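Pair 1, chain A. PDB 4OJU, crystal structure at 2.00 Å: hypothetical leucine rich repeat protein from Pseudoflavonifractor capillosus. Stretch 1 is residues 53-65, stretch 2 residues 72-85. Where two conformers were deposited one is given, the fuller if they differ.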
# COMPACT_ATOMS: atom_id res chain seq x y z
N TYR A 53 35.90 -10.48 12.81
CA TYR A 53 35.42 -9.44 11.90
C TYR A 53 34.03 -8.99 12.29
O TYR A 53 33.19 -9.85 12.57
CB TYR A 53 35.38 -9.94 10.43
CG TYR A 53 36.70 -10.46 9.94
CD1 TYR A 53 37.05 -11.80 10.13
CD2 TYR A 53 37.61 -9.63 9.30
CE1 TYR A 53 38.28 -12.29 9.70
CE2 TYR A 53 38.84 -10.11 8.86
CZ TYR A 53 39.17 -11.44 9.07
OH TYR A 53 40.35 -11.92 8.62
N PRO A 54 33.73 -7.68 12.21
CA PRO A 54 32.38 -7.24 12.56
C PRO A 54 31.37 -7.56 11.44
O PRO A 54 31.69 -7.48 10.26
CB PRO A 54 32.54 -5.73 12.75
CG PRO A 54 33.67 -5.34 11.84
CD PRO A 54 34.61 -6.54 11.85
N VAL A 55 30.15 -7.92 11.83
CA VAL A 55 29.05 -8.19 10.89
C VAL A 55 28.40 -6.84 10.61
O VAL A 55 27.64 -6.34 11.44
CB VAL A 55 28.07 -9.24 11.46
CG1 VAL A 55 26.89 -9.45 10.51
CG2 VAL A 55 28.80 -10.56 11.75
N THR A 56 28.73 -6.23 9.49
CA THR A 56 28.27 -4.87 9.23
C THR A 56 27.08 -4.78 8.27
O THR A 56 26.47 -3.71 8.15
CB THR A 56 29.44 -4.04 8.68
OG1 THR A 56 29.83 -4.58 7.43
CG2 THR A 56 30.65 -3.99 9.65
N VAL A 57 26.77 -5.87 7.58
CA VAL A 57 25.67 -5.86 6.59
C VAL A 57 24.86 -7.14 6.69
O VAL A 57 25.42 -8.24 6.81
CB VAL A 57 26.22 -5.69 5.12
CG1 VAL A 57 25.10 -5.74 4.06
CG2 VAL A 57 27.04 -4.42 4.95
N ILE A 58 23.52 -7.01 6.58
CA ILE A 58 22.61 -8.13 6.39
C ILE A 58 22.40 -8.14 4.88
O ILE A 58 21.84 -7.19 4.34
CB ILE A 58 21.29 -8.07 7.20
CG1 ILE A 58 21.52 -7.81 8.72
CG2 ILE A 58 20.46 -9.34 6.95
CD1 ILE A 58 22.56 -8.78 9.44
N GLY A 59 22.91 -9.16 4.22
CA GLY A 59 22.87 -9.23 2.76
C GLY A 59 21.48 -9.32 2.15
O GLY A 59 20.50 -9.68 2.82
N GLU A 60 21.42 -9.00 0.87
CA GLU A 60 20.21 -9.06 0.06
C GLU A 60 19.57 -10.46 0.18
O GLU A 60 20.27 -11.47 0.06
CB GLU A 60 20.58 -8.74 -1.41
CG GLU A 60 19.41 -8.86 -2.39
CD GLU A 60 19.71 -8.42 -3.81
OE1 GLU A 60 20.90 -8.28 -4.15
OE2 GLU A 60 18.74 -8.24 -4.59
N LYS A 61 18.25 -10.51 0.50
CA LYS A 61 17.48 -11.75 0.63
C LYS A 61 18.07 -12.76 1.63
O LYS A 61 17.68 -13.93 1.55
CB LYS A 61 17.36 -12.45 -0.75
CG LYS A 61 16.57 -11.68 -1.80
CD LYS A 61 16.69 -12.35 -3.17
CE LYS A 61 15.69 -11.76 -4.14
NZ LYS A 61 15.69 -12.44 -5.47
N ALA A 62 18.92 -12.35 2.60
CA ALA A 62 19.55 -13.30 3.52
C ALA A 62 18.54 -14.18 4.27
O ALA A 62 18.78 -15.38 4.44
CB ALA A 62 20.45 -12.57 4.52
N PHE A 63 17.41 -13.59 4.71
CA PHE A 63 16.36 -14.29 5.47
C PHE A 63 15.07 -14.43 4.69
O PHE A 63 14.04 -14.71 5.30
CB PHE A 63 16.04 -13.53 6.77
CG PHE A 63 17.11 -13.58 7.82
CD1 PHE A 63 18.21 -12.72 7.77
CD2 PHE A 63 17.00 -14.44 8.90
CE1 PHE A 63 19.17 -12.74 8.77
CE2 PHE A 63 17.95 -14.45 9.91
CZ PHE A 63 19.05 -13.62 9.83
N GLU A 64 15.12 -14.26 3.38
CA GLU A 64 13.93 -14.31 2.53
C GLU A 64 13.13 -15.58 2.73
O GLU A 64 13.70 -16.67 2.65
CB GLU A 64 14.34 -14.21 1.05
CG GLU A 64 13.18 -14.07 0.08
CD GLU A 64 13.48 -14.38 -1.38
OE1 GLU A 64 14.54 -14.99 -1.66
OE2 GLU A 64 12.58 -14.14 -2.22
N GLU A 65 11.80 -15.44 2.94
CA GLU A 65 10.86 -16.56 3.08
C GLU A 65 11.29 -17.56 4.17
O GLU A 65 11.11 -18.77 3.97
CB GLU A 65 10.68 -17.30 1.73
CG GLU A 65 9.99 -16.50 0.64
CD GLU A 65 10.40 -16.80 -0.79
OE1 GLU A 65 11.04 -17.85 -1.03
OE2 GLU A 65 10.07 -15.97 -1.68
N THR A 72 17.25 -10.15 16.27
CA THR A 72 18.07 -9.09 16.83
C THR A 72 19.14 -8.81 15.79
O THR A 72 19.90 -9.71 15.44
CB THR A 72 18.66 -9.42 18.19
OG1 THR A 72 17.59 -9.53 19.11
CG2 THR A 72 19.62 -8.34 18.68
N VAL A 73 19.16 -7.60 15.26
CA VAL A 73 20.17 -7.11 14.33
C VAL A 73 21.21 -6.41 15.23
O VAL A 73 20.84 -5.44 15.89
CB VAL A 73 19.56 -6.21 13.25
CG1 VAL A 73 20.63 -5.69 12.30
CG2 VAL A 73 18.46 -6.94 12.48
N PRO A 74 22.43 -6.95 15.39
CA PRO A 74 23.36 -6.39 16.39
C PRO A 74 23.90 -5.02 16.01
O PRO A 74 23.84 -4.65 14.84
CB PRO A 74 24.47 -7.44 16.45
CG PRO A 74 24.48 -8.02 15.08
CD PRO A 74 23.02 -8.12 14.72
N ASP A 75 24.45 -4.29 17.04
CA ASP A 75 24.97 -2.92 16.93
C ASP A 75 26.15 -2.80 15.94
O ASP A 75 26.61 -1.69 15.65
CB ASP A 75 25.36 -2.37 18.31
CG ASP A 75 26.43 -3.14 19.09
OD1 ASP A 75 27.22 -3.88 18.45
OD2 ASP A 75 26.48 -3.00 20.33
N SER A 76 26.65 -3.92 15.42
CA SER A 76 27.74 -3.90 14.44
C SER A 76 27.18 -3.58 13.01
O SER A 76 27.92 -3.14 12.14
CB SER A 76 28.44 -5.25 14.43
OG SER A 76 27.50 -6.26 14.11
N VAL A 77 25.88 -3.80 12.78
CA VAL A 77 25.26 -3.65 11.45
C VAL A 77 25.01 -2.18 11.09
O VAL A 77 24.38 -1.43 11.84
CB VAL A 77 23.96 -4.49 11.37
CG1 VAL A 77 23.19 -4.25 10.06
CG2 VAL A 77 24.26 -5.99 11.53
N ILE A 78 25.50 -1.80 9.89
CA ILE A 78 25.37 -0.46 9.32
C ILE A 78 24.23 -0.43 8.29
O ILE A 78 23.55 0.59 8.14
CB ILE A 78 26.72 -0.03 8.67
CG1 ILE A 78 27.89 -0.07 9.68
CG2 ILE A 78 26.65 1.33 7.94
CD1 ILE A 78 27.69 0.66 10.99
N SER A 79 24.03 -1.54 7.57
CA SER A 79 22.99 -1.57 6.54
C SER A 79 22.29 -2.92 6.46
O SER A 79 22.88 -3.97 6.67
CB SER A 79 23.59 -1.18 5.18
OG SER A 79 24.22 -2.25 4.50
N ILE A 80 21.00 -2.86 6.14
CA ILE A 80 20.16 -4.04 5.92
C ILE A 80 19.83 -4.01 4.45
O ILE A 80 19.29 -3.00 3.97
CB ILE A 80 18.91 -4.06 6.84
CG1 ILE A 80 19.37 -4.23 8.32
CG2 ILE A 80 17.94 -5.18 6.43
CD1 ILE A 80 18.28 -3.96 9.33
N GLY A 81 20.20 -5.08 3.75
CA GLY A 81 20.08 -5.19 2.31
C GLY A 81 18.67 -5.35 1.78
O GLY A 81 17.71 -5.56 2.53
N ARG A 82 18.56 -5.27 0.47
CA ARG A 82 17.31 -5.39 -0.27
C ARG A 82 16.63 -6.73 0.02
O ARG A 82 17.28 -7.77 -0.03
CB ARG A 82 17.62 -5.25 -1.77
CG ARG A 82 16.42 -5.48 -2.67
CD ARG A 82 16.78 -5.29 -4.14
NE ARG A 82 15.61 -5.57 -4.98
CZ ARG A 82 15.37 -6.74 -5.54
NH1 ARG A 82 16.23 -7.75 -5.41
NH2 ARG A 82 14.27 -6.92 -6.27
N LEU A 83 15.33 -6.71 0.37
CA LEU A 83 14.56 -7.94 0.65
C LEU A 83 15.22 -8.83 1.72
O LEU A 83 14.95 -10.01 1.74
CB LEU A 83 14.37 -8.75 -0.66
CG LEU A 83 13.50 -8.11 -1.73
CD1 LEU A 83 13.66 -8.80 -3.07
CD2 LEU A 83 12.03 -8.18 -1.34
N ALA A 84 16.06 -8.29 2.61
CA ALA A 84 16.79 -9.11 3.60
C ALA A 84 15.85 -9.97 4.44
O ALA A 84 16.15 -11.13 4.67
CB ALA A 84 17.63 -8.22 4.52
N PHE A 85 14.71 -9.41 4.87
CA PHE A 85 13.74 -10.16 5.68
C PHE A 85 12.38 -10.26 4.99
O PHE A 85 11.36 -10.42 5.67
CB PHE A 85 13.56 -9.49 7.05
CG PHE A 85 14.82 -9.46 7.87
CD1 PHE A 85 15.17 -10.54 8.67
CD2 PHE A 85 15.67 -8.36 7.83
CE1 PHE A 85 16.33 -10.51 9.43
CE2 PHE A 85 16.82 -8.32 8.61
CZ PHE A 85 17.17 -9.42 9.37

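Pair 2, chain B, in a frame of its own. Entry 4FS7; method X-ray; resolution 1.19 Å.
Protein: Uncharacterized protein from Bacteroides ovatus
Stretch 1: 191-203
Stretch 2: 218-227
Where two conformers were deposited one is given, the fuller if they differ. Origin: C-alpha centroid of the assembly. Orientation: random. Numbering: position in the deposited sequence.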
# COMPACT_ATOMS: atom_id res chain seq x y z
N LYS B 191 8.59 -11.38 2.33
CA LYS B 191 9.55 -11.32 3.42
C LYS B 191 10.09 -9.91 3.53
O LYS B 191 10.77 -9.43 2.65
CB LYS B 191 10.66 -12.34 3.20
CG LYS B 191 11.68 -12.37 4.33
CD LYS B 191 12.69 -13.50 4.20
CE LYS B 191 13.70 -13.51 5.37
NZ LYS B 191 13.01 -13.40 6.72
N LEU B 192 9.79 -9.24 4.62
CA LEU B 192 10.21 -7.88 4.80
C LEU B 192 11.68 -7.84 5.20
O LEU B 192 12.17 -8.73 5.89
CB LEU B 192 9.32 -7.20 5.85
CG LEU B 192 7.86 -7.01 5.45
CD1 LEU B 192 7.08 -6.41 6.62
CD2 LEU B 192 7.72 -6.08 4.22
N PRO B 193 12.40 -6.76 4.80
CA PRO B 193 13.78 -6.59 5.27
C PRO B 193 13.83 -6.71 6.78
O PRO B 193 12.96 -6.19 7.48
CB PRO B 193 14.12 -5.18 4.78
CG PRO B 193 13.33 -5.04 3.54
CD PRO B 193 12.03 -5.72 3.85
N ARG B 194 14.85 -7.37 7.30
CA ARG B 194 14.90 -7.78 8.70
C ARG B 194 14.96 -6.63 9.71
O ARG B 194 14.62 -6.83 10.86
CB ARG B 194 16.05 -8.79 8.93
CG ARG B 194 15.83 -10.15 8.23
CD ARG B 194 17.10 -11.03 8.23
NE ARG B 194 16.91 -12.34 7.59
CZ ARG B 194 17.43 -12.67 6.41
NH1 ARG B 194 18.16 -11.79 5.74
NH2 ARG B 194 17.23 -13.88 5.90
N ASN B 195 15.41 -5.47 9.26
CA ASN B 195 15.49 -4.27 10.08
C ASN B 195 14.60 -3.14 9.54
O ASN B 195 14.85 -1.97 9.77
CB ASN B 195 16.94 -3.78 10.17
CG ASN B 195 17.22 -2.99 11.42
OD1 ASN B 195 17.91 -1.98 11.37
ND2 ASN B 195 16.70 -3.45 12.57
N LEU B 196 13.54 -3.49 8.82
CA LEU B 196 12.62 -2.50 8.27
C LEU B 196 12.04 -1.65 9.40
O LEU B 196 11.66 -2.18 10.44
CB LEU B 196 11.47 -3.18 7.50
CG LEU B 196 10.65 -2.27 6.61
CD1 LEU B 196 11.44 -1.78 5.40
CD2 LEU B 196 9.37 -2.96 6.18
N LYS B 197 11.96 -0.34 9.15
CA LYS B 197 11.47 0.66 10.12
C LYS B 197 10.10 1.22 9.77
O LYS B 197 9.24 1.41 10.63
CB LYS B 197 12.43 1.84 10.20
CG LYS B 197 13.89 1.47 10.61
CD LYS B 197 13.99 0.98 12.08
CE LYS B 197 15.34 0.39 12.45
NZ LYS B 197 16.40 1.42 12.56
N ILE B 198 9.91 1.49 8.48
CA ILE B 198 8.75 2.26 7.98
C ILE B 198 8.17 1.66 6.72
O ILE B 198 8.93 1.36 5.79
CB ILE B 198 9.24 3.74 7.67
CG1 ILE B 198 9.69 4.44 8.94
CG2 ILE B 198 8.16 4.52 6.91
CD1 ILE B 198 10.46 5.74 8.67
N ILE B 199 6.85 1.52 6.68
CA ILE B 199 6.10 1.22 5.45
C ILE B 199 5.25 2.45 5.18
O ILE B 199 4.39 2.81 6.00
CB ILE B 199 5.24 -0.05 5.58
CG1 ILE B 199 6.13 -1.28 5.76
CG2 ILE B 199 4.30 -0.19 4.40
CD1 ILE B 199 5.39 -2.58 6.10
N ARG B 200 5.49 3.11 4.05
CA ARG B 200 4.80 4.34 3.71
C ARG B 200 3.42 4.10 3.13
O ARG B 200 2.98 2.97 2.92
CB ARG B 200 5.69 5.18 2.78
CG ARG B 200 6.92 5.73 3.49
CD ARG B 200 7.61 6.80 2.66
NE ARG B 200 8.75 7.42 3.34
CZ ARG B 200 9.78 8.00 2.71
NH1 ARG B 200 9.84 8.00 1.37
NH2 ARG B 200 10.80 8.54 3.41
N ASP B 201 2.74 5.21 2.85
CA ASP B 201 1.34 5.17 2.43
C ASP B 201 1.12 4.29 1.23
O ASP B 201 1.94 4.30 0.30
CB ASP B 201 0.83 6.59 2.07
CG ASP B 201 0.92 7.62 3.17
OD1 ASP B 201 1.14 7.31 4.32
OD2 ASP B 201 0.72 8.82 2.85
N TYR B 202 0.01 3.55 1.16
CA TYR B 202 -0.42 2.78 0.02
C TYR B 202 0.53 1.67 -0.37
O TYR B 202 0.30 1.08 -1.41
CB TYR B 202 -0.65 3.71 -1.19
CG TYR B 202 -1.75 4.71 -0.96
CD1 TYR B 202 -3.09 4.36 -1.09
CD2 TYR B 202 -1.44 5.98 -0.61
CE1 TYR B 202 -4.10 5.32 -0.87
CE2 TYR B 202 -2.44 6.94 -0.37
CZ TYR B 202 -3.76 6.59 -0.48
OH TYR B 202 -4.73 7.54 -0.26
N CYS B 203 1.50 1.30 0.46
CA CYS B 203 2.56 0.39 -0.02
C CYS B 203 2.02 -0.91 -0.61
O CYS B 203 2.50 -1.36 -1.66
CB CYS B 203 3.55 0.14 1.11
SG CYS B 203 5.02 -0.72 0.62
N SER B 218 11.71 -4.28 14.48
CA SER B 218 12.13 -2.91 14.21
C SER B 218 11.04 -2.01 13.55
O SER B 218 11.19 -0.81 13.52
CB SER B 218 13.36 -2.91 13.28
OG SER B 218 13.08 -3.74 12.14
N LEU B 219 10.00 -2.62 12.99
CA LEU B 219 9.02 -1.91 12.22
C LEU B 219 8.06 -1.17 13.14
O LEU B 219 7.38 -1.79 13.96
CB LEU B 219 8.27 -2.89 11.33
CG LEU B 219 7.10 -2.34 10.52
CD1 LEU B 219 7.51 -1.29 9.52
CD2 LEU B 219 6.41 -3.50 9.82
N TYR B 220 8.04 0.16 13.03
CA TYR B 220 7.25 0.94 13.99
C TYR B 220 6.15 1.77 13.38
O TYR B 220 5.34 2.33 14.12
CB TYR B 220 8.16 1.80 14.88
CG TYR B 220 8.90 2.87 14.16
CD1 TYR B 220 8.28 4.04 13.80
CD2 TYR B 220 10.25 2.70 13.82
CE1 TYR B 220 8.99 5.05 13.13
CE2 TYR B 220 10.95 3.68 13.15
CZ TYR B 220 10.31 4.85 12.80
OH TYR B 220 10.97 5.87 12.15
N TYR B 221 6.10 1.86 12.05
CA TYR B 221 5.18 2.74 11.35
C TYR B 221 4.55 2.10 10.16
O TYR B 221 5.25 1.58 9.30
CB TYR B 221 5.90 4.03 10.94
CG TYR B 221 5.03 5.04 10.20
CD1 TYR B 221 4.83 4.98 8.82
CD2 TYR B 221 4.38 6.01 10.90
CE1 TYR B 221 4.04 5.91 8.18
CE2 TYR B 221 3.54 6.92 10.26
CZ TYR B 221 3.36 6.85 8.89
OH TYR B 221 2.54 7.78 8.24
N LEU B 222 3.23 2.20 10.06
CA LEU B 222 2.47 1.85 8.83
C LEU B 222 1.69 3.06 8.38
O LEU B 222 0.89 3.60 9.13
CB LEU B 222 1.43 0.72 9.00
CG LEU B 222 1.90 -0.61 9.54
CD1 LEU B 222 0.74 -1.61 9.71
CD2 LEU B 222 2.99 -1.23 8.72
N GLY B 223 1.89 3.48 7.13
CA GLY B 223 1.28 4.67 6.58
C GLY B 223 -0.18 4.49 6.15
O GLY B 223 -0.79 3.41 6.23
N ASP B 224 -0.74 5.59 5.69
CA ASP B 224 -2.12 5.64 5.31
C ASP B 224 -2.43 4.61 4.22
O ASP B 224 -1.68 4.51 3.25
CB ASP B 224 -2.52 7.03 4.76
CG ASP B 224 -2.41 8.18 5.76
OD1 ASP B 224 -2.12 7.96 6.93
OD2 ASP B 224 -2.65 9.32 5.30
N PHE B 225 -3.49 3.82 4.38
CA PHE B 225 -3.90 2.83 3.42
C PHE B 225 -2.82 1.77 3.12
O PHE B 225 -2.90 1.07 2.13
CB PHE B 225 -4.37 3.45 2.08
CG PHE B 225 -5.64 4.25 2.18
CD1 PHE B 225 -6.88 3.63 1.99
CD2 PHE B 225 -5.61 5.60 2.40
CE1 PHE B 225 -8.05 4.36 2.05
CE2 PHE B 225 -6.81 6.32 2.47
CZ PHE B 225 -7.99 5.70 2.28
N ALA B 226 -1.83 1.59 4.01
CA ALA B 226 -0.69 0.73 3.65
C ALA B 226 -1.03 -0.71 3.39
O ALA B 226 -0.36 -1.37 2.58
CB ALA B 226 0.44 0.83 4.67
N LEU B 227 -2.06 -1.20 4.09
CA LEU B 227 -2.50 -2.58 3.95
C LEU B 227 -3.97 -2.61 3.54
O LEU B 227 -4.67 -3.58 3.81
CB LEU B 227 -2.23 -3.38 5.24
CG LEU B 227 -0.76 -3.64 5.54
CD1 LEU B 227 -0.59 -4.20 6.96
CD2 LEU B 227 -0.24 -4.62 4.50
O HOH W 1 13.90 -6.27 13.59
O HOH W 2 -2.11 10.00 2.66

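Both pairs set two neighbouring turns of chain side by side, joined by a short parallel bridge. Fourteen central residues superpose with an RMSD of 0.6 Å. In pair 1, V57(A) bridges S79(A) and I58(A) bridges I80(A). In pair 2 the same places are I198(B) with Y221(B) and I199(B) with L222(B).

The backbone ladder is the same in both pairs. I58(A) N donates to S79(A) O at 3.1 Å, and G81(A) N donates to I58(A) O at 2.7 Å. The equivalents are I199(B) N to Y221(B) O at 3.1 Å and G223(B) N to I199(B) O at 2.8 Å. Below the bridge, K61(A) N binds R82(A) O at 3.0 Å, as Y202(B) N binds D224(B) O at 2.9 Å. Both stretches then go through matched type II turns, G59(A) to A62(A) beside G81(A) to A84(A), and R200(B) to C203(B) beside G223(B) to A226(B).

A serine hydroxyl sits at the same place in each pair. S76(A) OG donates to V55(A) O, and S218(B) OG to L196(B) O, both at 2.7 Å.

The buried face centres on I58(A) and I199(B). Their rotamers differ: chi2 is m in I58(A) and t in I199(B). I58(A) CD1 meets V77(A) CG2 at 3.9 Å. I199(B) CD1 reaches L219(B) CD2 at 4.0 Å and L222(B) CD2 at 3.8 Å. The same neighbour is met in both pairs: V77(A) CG2 lies 4.5 Å from V55(A) CG1, and L219(B) CD1 lies 4.2 Å from L196(B) CD2. The matched alanines hardly move: A84(A) CB lies 3.9 Å from I58(A) CG2, and A226(B) CB 4.0 Å from I199(B) CG2.

The glycines G81(A) and G223(B) also match. An ideal CB on G81(A) would clash with I58(A) O and E60(A) N; on G223(B) it would clash with D201(B) OD1 and R200(B) C.

The opposite face is lighter in pair 1, where V57(A) CG2 lies 3.6 Å from S79(A) OG. In pair 2, I198(B) CG2 packs on Y221(B) CD1 at 3.9 Å.

The acidic position is used differently. E60(A) OE2 forms a salt bridge with R82(A) NH1 at 2.7 Å. The shorter D201(B) accepts from the backbone instead, D224(B) N to D201(B) OD1 at 2.9 Å. With an aspartate in the arginine's place, two like charges meet, and water 2 donates to both D201(B) OD2 and D224(B) OD2.

Next to it, K61(A) CE touches L83(A) CD1 at 3.7 Å. Pair 2 uses aromatics here: the Y202(B) and F225(B) rings are nearly parallel but slid apart, with Y202(B) CE1 3.5 Å from F225(B) CB.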